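Local coordinates for protein probable arylamine n-acetyl transferase (Mycobacterium abscessus, PDB 4GUZ) that probably transfers an acetyl group from acetyl-coenzyme A to arylamine substrates, at residues 226-231 and 240-245; 233-238 and 279-284. One frame throughout, in Å; residues are numbered along the deposited sequence.

Interaction 1. Residues 226-231 and 240-245; sequences SPDHAY and EIQPGV
Glu240 reaches across to two aromatic residues of the neighbouring antiparallel strand. Its CG is anti to the backbone N (chi1 175°). The extended chain beyond lies beside the Tyr231 ring, with CD 3.6 Å from Tyr231 CE1, and OE2 meets His229 NE2 at 2.7 Å. That His-carboxylate hydrogen bond comes in on the anti side of OE2, somewhat out of the carboxylate plane and bent at the hydrogen, and the ring stands almost perpendicular to the carboxylate, at 83°.

Ile241 pairs with Ala230 through two backbone hydrogen bonds, Ile241 N to Ala230 O at 2.8 Å and Ala230 N to Ile241 O at 3.1 Å. On the sheet face these two residues share, Ala230 CB rests 4.0 Å from Ile241 CD1, and Trp155 packs against both. Ile241 O also lies over one face of the His229 ring.

Gln242 has both halves of its amide engaged. OE1 accepts a weak hydrogen bond from His229 ND1, while NE2 donates to Asp228 OD1 at 3.2 Å, from above the carboxylate plane, and to Pro243 O. Asp228 OD1 is also bonded to Ser154 OG. Pro243, which lacks an N-H, follows the paired strand and sets its CD 3.4 Å from Asp228 O.

The Glu240 carboxylate at NE2 would probably bias His229 toward its protonated, cationic form, and the weak ND1 bond to Gln242 OE1 is consistent with this.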
ATOM      1  N   SER A 226       8.212   9.662   0.926  1.00 16.30           N
ATOM      2  CA  SER A 226       8.605  10.772   0.078  1.00 15.95           C
ATOM      3  C   SER A 226       9.834  10.330  -0.716  1.00 18.81           C
ATOM      4  O   SER A 226      10.453   9.328  -0.339  1.00 17.10           O
ATOM      5  CB  SER A 226       8.938  11.991   0.950  1.00 20.97           C
ATOM      6  OG  SER A 226       7.832  12.420   1.731  1.00 30.88           O
ATOM      7  N   PRO A 227      10.314  11.096  -1.732  1.00 17.16           N
ATOM      8  CA  PRO A 227      11.543  10.676  -2.434  1.00 16.18           C
ATOM      9  C   PRO A 227      12.785  10.563  -1.521  1.00 20.72           C
ATOM     10  O   PRO A 227      13.651   9.719  -1.782  1.00 18.81           O
ATOM     11  CB  PRO A 227      11.731  11.780  -3.482  1.00 18.08           C
ATOM     12  CG  PRO A 227      10.347  12.298  -3.733  1.00 21.23           C
ATOM     13  CD  PRO A 227       9.742  12.314  -2.346  1.00 18.38           C
ATOM     14  N   ASP A 228      12.877  11.376  -0.457  1.00 17.25           N
ATOM     15  CA  ASP A 228      14.068  11.353   0.386  1.00 17.95           C
ATOM     16  C   ASP A 228      13.727  11.301   1.886  1.00 21.59           C
ATOM     17  O   ASP A 228      14.530  11.722   2.735  1.00 18.78           O
ATOM     18  CB  ASP A 228      14.964  12.579   0.052  1.00 19.28           C
ATOM     19  CG  ASP A 228      16.383  12.530   0.608  1.00 26.26           C
ATOM     20  OD1 ASP A 228      17.015  11.459   0.531  1.00 21.98           O
ATOM     21  OD2 ASP A 228      16.848  13.567   1.143  1.00 31.54           O
ATOM     22  N   HIS A 229      12.574  10.678   2.221  1.00 20.11           N
ATOM     23  CA  HIS A 229      12.146  10.582   3.614  1.00 20.08           C
ATOM     24  C   HIS A 229      10.962   9.666   3.783  1.00 21.28           C
ATOM     25  O   HIS A 229      10.210   9.468   2.840  1.00 18.77           O
ATOM     26  CB  HIS A 229      11.746  11.978   4.134  1.00 21.72           C
ATOM     27  CG  HIS A 229      12.045  12.182   5.583  1.00 26.80           C
ATOM     28  ND1 HIS A 229      13.344  12.354   6.035  1.00 29.90           N
ATOM     29  CD2 HIS A 229      11.201  12.241   6.638  1.00 29.89           C
ATOM     30  CE1 HIS A 229      13.250  12.504   7.346  1.00 29.79           C
ATOM     31  NE2 HIS A 229      11.979  12.443   7.754  1.00 30.06           N
ATOM     32  N   ALA A 230      10.753   9.176   5.021  1.00 17.57           N
ATOM     33  CA  ALA A 230       9.582   8.378   5.388  1.00 17.83           C
ATOM     34  C   ALA A 230       9.281   8.498   6.866  1.00 18.92           C
ATOM     35  O   ALA A 230      10.168   8.796   7.663  1.00 17.78           O
ATOM     36  CB  ALA A 230       9.792   6.914   5.031  1.00 18.92           C
ATOM     37  N   TYR A 231       8.014   8.295   7.221  1.00 16.57           N
ATOM     38  CA  TYR A 231       7.517   8.210   8.592  1.00 17.05           C
ATOM     39  C   TYR A 231       6.653   6.997   8.738  1.00 19.46           C
ATOM     40  O   TYR A 231       5.831   6.703   7.858  1.00 16.90           O
ATOM     41  CB  TYR A 231       6.656   9.415   9.003  1.00 19.85           C
ATOM     42  CG  TYR A 231       7.370  10.732   9.102  1.00 23.33           C
ATOM     43  CD1 TYR A 231       8.029  11.102  10.271  1.00 24.92           C
ATOM     44  CD2 TYR A 231       7.292  11.662   8.073  1.00 25.67           C
ATOM     45  CE1 TYR A 231       8.653  12.344  10.387  1.00 24.32           C
ATOM     46  CE2 TYR A 231       7.908  12.907   8.177  1.00 28.21           C
ATOM     47  CZ  TYR A 231       8.586  13.245   9.334  1.00 36.04           C
ATOM     48  OH  TYR A 231       9.180  14.484   9.418  1.00 41.24           O
ATOM     49  N   GLU A 240      11.182   7.961  12.292  1.00 15.50           N
ATOM     50  CA  GLU A 240      11.483   8.947  11.239  1.00 15.09           C
ATOM     51  C   GLU A 240      12.665   8.407  10.464  1.00 19.66           C
ATOM     52  O   GLU A 240      13.724   8.218  11.049  1.00 20.13           O
ATOM     53  CB  GLU A 240      11.741  10.336  11.845  1.00 15.87           C
ATOM     54  CG  GLU A 240      12.170  11.327  10.784  1.00 22.82           C
ATOM     55  CD  GLU A 240      12.103  12.797  11.129  1.00 35.83           C
ATOM     56  OE1 GLU A 240      11.780  13.144  12.289  1.00 25.97           O
ATOM     57  OE2 GLU A 240      12.349  13.606  10.206  1.00 27.79           O
ATOM     58  N   ILE A 241      12.483   8.121   9.156  1.00 16.11           N
ATOM     59  CA  ILE A 241      13.500   7.441   8.357  1.00 14.09           C
ATOM     60  C   ILE A 241      14.135   8.361   7.314  1.00 19.54           C
ATOM     61  O   ILE A 241      13.440   8.977   6.508  1.00 17.29           O
ATOM     62  CB  ILE A 241      12.865   6.203   7.651  1.00 17.06           C
ATOM     63  CG1 ILE A 241      12.075   5.299   8.652  1.00 18.06           C
ATOM     64  CG2 ILE A 241      13.914   5.394   6.858  1.00 17.29           C
ATOM     65  CD1 ILE A 241      10.957   4.474   7.979  1.00 20.90           C
ATOM     66  N   GLN A 242      15.465   8.361   7.295  1.00 19.05           N
ATOM     67  CA  GLN A 242      16.277   9.083   6.323  1.00 19.14           C
ATOM     68  C   GLN A 242      16.940   8.030   5.443  1.00 22.24           C
ATOM     69  O   GLN A 242      17.898   7.363   5.866  1.00 21.50           O
ATOM     70  CB  GLN A 242      17.304  10.028   6.995  1.00 20.54           C
ATOM     71  CG  GLN A 242      18.214  10.747   5.971  1.00 24.16           C
ATOM     72  CD  GLN A 242      17.433  11.488   4.890  1.00 28.75           C
ATOM     73  OE1 GLN A 242      16.562  12.319   5.175  1.00 23.32           O
ATOM     74  NE2 GLN A 242      17.720  11.186   3.620  1.00 24.65           N
ATOM     75  N   PRO A 243      16.364   7.781   4.258  1.00 18.99           N
ATOM     76  CA  PRO A 243      16.941   6.760   3.362  1.00 19.26           C
ATOM     77  C   PRO A 243      18.421   7.008   3.098  1.00 23.56           C
ATOM     78  O   PRO A 243      18.818   8.161   2.897  1.00 23.21           O
ATOM     79  CB  PRO A 243      16.117   6.904   2.072  1.00 20.05           C
ATOM     80  CG  PRO A 243      15.502   8.260   2.165  1.00 23.97           C
ATOM     81  CD  PRO A 243      15.238   8.486   3.618  1.00 20.28           C
ATOM     82  N   GLY A 244      19.216   5.939   3.148  1.00 21.39           N
ATOM     83  CA  GLY A 244      20.667   6.017   2.985  1.00 21.39           C
ATOM     84  C   GLY A 244      21.421   6.325   4.269  1.00 24.11           C
ATOM     85  O   GLY A 244      22.654   6.228   4.306  1.00 25.12           O
ATOM     86  N   VAL A 245      20.708   6.687   5.337  1.00 19.28           N
ATOM     87  CA  VAL A 245      21.308   7.021   6.642  1.00 18.99           C
ATOM     88  C   VAL A 245      20.782   6.104   7.757  1.00 23.69           C
ATOM     89  O   VAL A 245      21.578   5.532   8.512  1.00 23.14           O
ATOM     90  CB  VAL A 245      21.090   8.521   7.022  1.00 22.65           C
ATOM     91  CG1 VAL A 245      21.619   8.818   8.426  1.00 22.01           C
ATOM     92  CG2 VAL A 245      21.730   9.452   5.994  1.00 22.40           C
TER

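Interaction 2. Residues 233-238 and 279-284; sequences LDHREL and ERLAEQ
Arg236 and His235, the two central residues of a type II' turn, meet the last turn of helix 271-282 at Leu281 and Arg280. Arg236 CG is anti to the carbonyl carbon (chi1 -78°), where it packs 3.8 Å from Leu281 CD2. The chain then bends at chi3 (56°), which turns NE away from a fully extended course. CD lies 3.3 Å from Leu281 O, and the same oxygen accepts a hydrogen bond from Arg236 NH1 at 3.0 Å, with the donor tilted from the carbonyl plane. Arginine suits this place because its methylene groups cross the leucine obliquely while its charged end serves a carbonyl near the helix C-terminus, where the helix dipole would favour a positive charge.

Leucine at 281 offers an apolar branch to the Arg236 methylenes and to Val257: its CD2 faces the turn, against Arg236 CG and 4.2 Å from His235 O. His235, second in the turn, has a positive phi (69°), unusual for a non-glycine residue; its ring brings the edge atom CE1 to 4.0 Å from Arg280 O, a van der Waals approach.

Neighbouring elements frame the contact. Arg236 NE donates to Leu252 O, just after strand 246-251, and Arg280 NE donates to Val54 O of helix 51-56. Val257 of helix 254-263 touches both Arg236 and Leu281, so the hairpin turn, helix 254-263 and the end of helix 271-282 meet at Val257.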
ATOM      1  N   LEU A 233       4.306   5.369  12.008  1.00 18.36           N
ATOM      2  CA  LEU A 233       3.833   5.332  13.382  1.00 17.22           C
ATOM      3  C   LEU A 233       3.513   3.869  13.697  1.00 21.07           C
ATOM      4  O   LEU A 233       2.636   3.265  13.070  1.00 19.34           O
ATOM      5  CB  LEU A 233       2.621   6.256  13.593  1.00 16.84           C
ATOM      6  CG  LEU A 233       1.989   6.215  14.985  1.00 20.46           C
ATOM      7  CD1 LEU A 233       2.922   6.826  16.039  1.00 20.89           C
ATOM      8  CD2 LEU A 233       0.648   6.907  15.002  1.00 22.67           C
ATOM      9  N   ASP A 234       4.286   3.274  14.610  1.00 18.29           N
ATOM     10  CA  ASP A 234       4.111   1.883  14.984  1.00 17.16           C
ATOM     11  C   ASP A 234       3.475   1.913  16.374  1.00 21.16           C
ATOM     12  O   ASP A 234       4.179   2.033  17.381  1.00 19.28           O
ATOM     13  CB  ASP A 234       5.469   1.141  14.933  1.00 19.13           C
ATOM     14  CG  ASP A 234       5.371  -0.362  15.127  1.00 24.12           C
ATOM     15  OD1 ASP A 234       4.241  -0.866  15.306  1.00 22.49           O
ATOM     16  OD2 ASP A 234       6.435  -1.041  15.101  1.00 26.82           O
ATOM     17  N   HIS A 235       2.127   1.939  16.400  1.00 19.80           N
ATOM     18  CA  HIS A 235       1.280   2.056  17.596  1.00 21.70           C
ATOM     19  C   HIS A 235       1.478   3.480  18.157  1.00 25.96           C
ATOM     20  O   HIS A 235       0.893   4.412  17.599  1.00 26.59           O
ATOM     21  CB  HIS A 235       1.547   0.932  18.623  1.00 23.59           C
ATOM     22  CG  HIS A 235       0.518   0.827  19.702  1.00 28.69           C
ATOM     23  ND1 HIS A 235      -0.828   0.701  19.409  1.00 31.74           N
ATOM     24  CD2 HIS A 235       0.679   0.769  21.045  1.00 31.66           C
ATOM     25  CE1 HIS A 235      -1.442   0.603  20.578  1.00 31.36           C
ATOM     26  NE2 HIS A 235      -0.581   0.631  21.590  1.00 31.44           N
ATOM     27  N   ARG A 236       2.346   3.665  19.167  1.00 21.23           N
ATOM     28  CA  ARG A 236       2.654   4.985  19.746  1.00 20.57           C
ATOM     29  C   ARG A 236       4.122   5.395  19.467  1.00 21.79           C
ATOM     30  O   ARG A 236       4.579   6.436  19.940  1.00 21.30           O
ATOM     31  CB  ARG A 236       2.384   4.970  21.265  1.00 19.99           C
ATOM     32  CG  ARG A 236       0.908   5.084  21.634  1.00 26.72           C
ATOM     33  CD  ARG A 236       0.654   4.745  23.098  1.00 32.93           C
ATOM     34  NE  ARG A 236       1.446   5.564  24.021  1.00 38.39           N
ATOM     35  CZ  ARG A 236       1.364   5.503  25.348  1.00 55.04           C
ATOM     36  NH1 ARG A 236       0.511   4.667  25.932  1.00 38.79           N
ATOM     37  NH2 ARG A 236       2.123   6.287  26.102  1.00 43.61           N
ATOM     38  N   GLU A 237       4.869   4.555  18.745  1.00 19.11           N
ATOM     39  CA  GLU A 237       6.270   4.825  18.444  1.00 18.19           C
ATOM     40  C   GLU A 237       6.393   5.470  17.086  1.00 20.84           C
ATOM     41  O   GLU A 237       6.013   4.866  16.087  1.00 20.16           O
ATOM     42  CB  GLU A 237       7.093   3.532  18.484  1.00 19.41           C
ATOM     43  CG  GLU A 237       8.589   3.761  18.621  1.00 28.34           C
ATOM     44  CD  GLU A 237       9.092   4.234  19.975  1.00 26.88           C
ATOM     45  OE1 GLU A 237       8.418   3.992  21.001  1.00 22.35           O
ATOM     46  OE2 GLU A 237      10.237   4.726  20.021  1.00 21.60           O
ATOM     47  N   LEU A 238       6.938   6.677  17.043  1.00 18.97           N
ATOM     48  CA  LEU A 238       7.098   7.365  15.762  1.00 18.35           C
ATOM     49  C   LEU A 238       8.473   7.114  15.230  1.00 20.67           C
ATOM     50  O   LEU A 238       9.440   7.506  15.867  1.00 21.51           O
ATOM     51  CB  LEU A 238       6.843   8.876  15.898  1.00 17.84           C
ATOM     52  CG  LEU A 238       6.944   9.704  14.590  1.00 22.20           C
ATOM     53  CD1 LEU A 238       5.889   9.277  13.551  1.00 20.37           C
ATOM     54  CD2 LEU A 238       6.818  11.198  14.892  1.00 25.57           C
ATOM     55  N   GLU A 279      -8.305   5.397  23.864  1.00 38.44           N
ATOM     56  CA  GLU A 279      -8.556   4.241  24.733  1.00 38.84           C
ATOM     57  C   GLU A 279      -7.688   3.073  24.295  1.00 43.97           C
ATOM     58  O   GLU A 279      -7.076   2.430  25.150  1.00 44.46           O
ATOM     59  CB  GLU A 279     -10.048   3.845  24.740  1.00 40.33           C
ATOM     60  CG  GLU A 279     -10.940   4.824  25.492  1.00 53.11           C
ATOM     61  CD  GLU A 279     -12.428   4.517  25.545  1.00 79.50           C
ATOM     62  OE1 GLU A 279     -12.825   3.361  25.267  1.00 71.31           O
ATOM     63  OE2 GLU A 279     -13.200   5.440  25.890  1.00 75.98           O
ATOM     64  N   ARG A 280      -7.594   2.822  22.963  1.00 40.65           N
ATOM     65  CA  ARG A 280      -6.722   1.771  22.410  1.00 40.81           C
ATOM     66  C   ARG A 280      -5.245   2.093  22.715  1.00 46.05           C
ATOM     67  O   ARG A 280      -4.478   1.196  23.067  1.00 47.47           O
ATOM     68  CB  ARG A 280      -6.917   1.615  20.886  1.00 40.13           C
ATOM     69  CG  ARG A 280      -8.320   1.216  20.432  1.00 50.35           C
ATOM     70  CD  ARG A 280      -8.590  -0.280  20.549  1.00 59.84           C
ATOM     71  NE  ARG A 280      -9.745  -0.692  19.745  1.00 62.89           N
ATOM     72  CZ  ARG A 280     -11.011  -0.652  20.156  1.00 70.02           C
ATOM     73  NH1 ARG A 280     -11.309  -0.213  21.374  1.00 59.06           N
ATOM     74  NH2 ARG A 280     -11.987  -1.045  19.351  1.00 47.06           N
ATOM     75  N   LEU A 281      -4.876   3.385  22.627  1.00 41.09           N
ATOM     76  CA  LEU A 281      -3.522   3.886  22.883  1.00 40.44           C
ATOM     77  C   LEU A 281      -3.150   3.858  24.386  1.00 47.03           C
ATOM     78  O   LEU A 281      -2.004   3.553  24.705  1.00 47.09           O
ATOM     79  CB  LEU A 281      -3.354   5.311  22.320  1.00 39.53           C
ATOM     80  CG  LEU A 281      -3.596   5.495  20.808  1.00 42.75           C
ATOM     81  CD1 LEU A 281      -3.719   6.954  20.453  1.00 41.94           C
ATOM     82  CD2 LEU A 281      -2.526   4.801  19.954  1.00 43.53           C
ATOM     83  N   ALA A 282      -4.100   4.157  25.295  1.00 45.24           N
ATOM     84  CA  ALA A 282      -3.848   4.156  26.746  1.00 46.06           C
ATOM     85  C   ALA A 282      -3.928   2.743  27.379  1.00 51.77           C
ATOM     86  O   ALA A 282      -3.578   2.586  28.555  1.00 50.87           O
ATOM     87  CB  ALA A 282      -4.829   5.084  27.446  1.00 46.91           C
ATOM     88  N   GLU A 283      -4.362   1.727  26.595  1.00 50.19           N
ATOM     89  CA  GLU A 283      -4.552   0.330  27.002  1.00 50.48           C
ATOM     90  C   GLU A 283      -3.312  -0.308  27.621  1.00 55.63           C
ATOM     91  O   GLU A 283      -2.186   0.027  27.245  1.00 55.29           O
ATOM     92  CB  GLU A 283      -4.996  -0.530  25.810  1.00 51.79           C
ATOM     93  CG  GLU A 283      -6.434  -0.998  25.893  1.00 62.94           C
ATOM     94  CD  GLU A 283      -6.830  -2.012  24.837  1.00 85.51           C
ATOM     95  OE1 GLU A 283      -6.163  -3.069  24.745  1.00 82.91           O
ATOM     96  OE2 GLU A 283      -7.833  -1.771  24.129  1.00 79.63           O
ATOM     97  N   GLN A 284      -3.554  -1.261  28.557  1.00 52.78           N
ATOM     98  CA  GLN A 284      -2.577  -2.057  29.317  1.00 77.55           C
ATOM     99  C   GLN A 284      -1.670  -1.140  30.146  1.00 97.13           C
ATOM    100  O   GLN A 284      -0.936  -1.600  31.020  1.00 56.50           O
ATOM    101  CB  GLN A 284      -1.754  -2.982  28.394  1.00 78.79           C
ATOM    102  CG  GLN A 284      -2.574  -4.015  27.628  1.00 95.47           C
ATOM    103  CD  GLN A 284      -2.007  -4.302  26.257  1.00115.50           C
ATOM    104  OE1 GLN A 284      -1.781  -3.398  25.439  1.00111.18           O
ATOM    105  NE2 GLN A 284      -1.816  -5.578  25.955  1.00107.08           N
TER

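Both interactions use the hairpin of strands 229-234 and 237-242 and lie toward its two ends, their centres about 22 Å apart. Interaction 1 joins the two strands to each other at the open end, where Trp155 of strand 155-162 and Ser154 of the loop before it touch. Interaction 2 fastens the connecting turn to the C-terminal helix. The segments alternate along the chain, the turn 233-238 lying between the strand segments of interaction 1, with no other touch between the contacts. Neither includes Cys79, His116 or Asp131, which probably form the catalytic triad of this family. Interaction 1 is partly buried, its centre about 17 Å from the chain centre; interaction 2, about 21 Å out, is a surface contact.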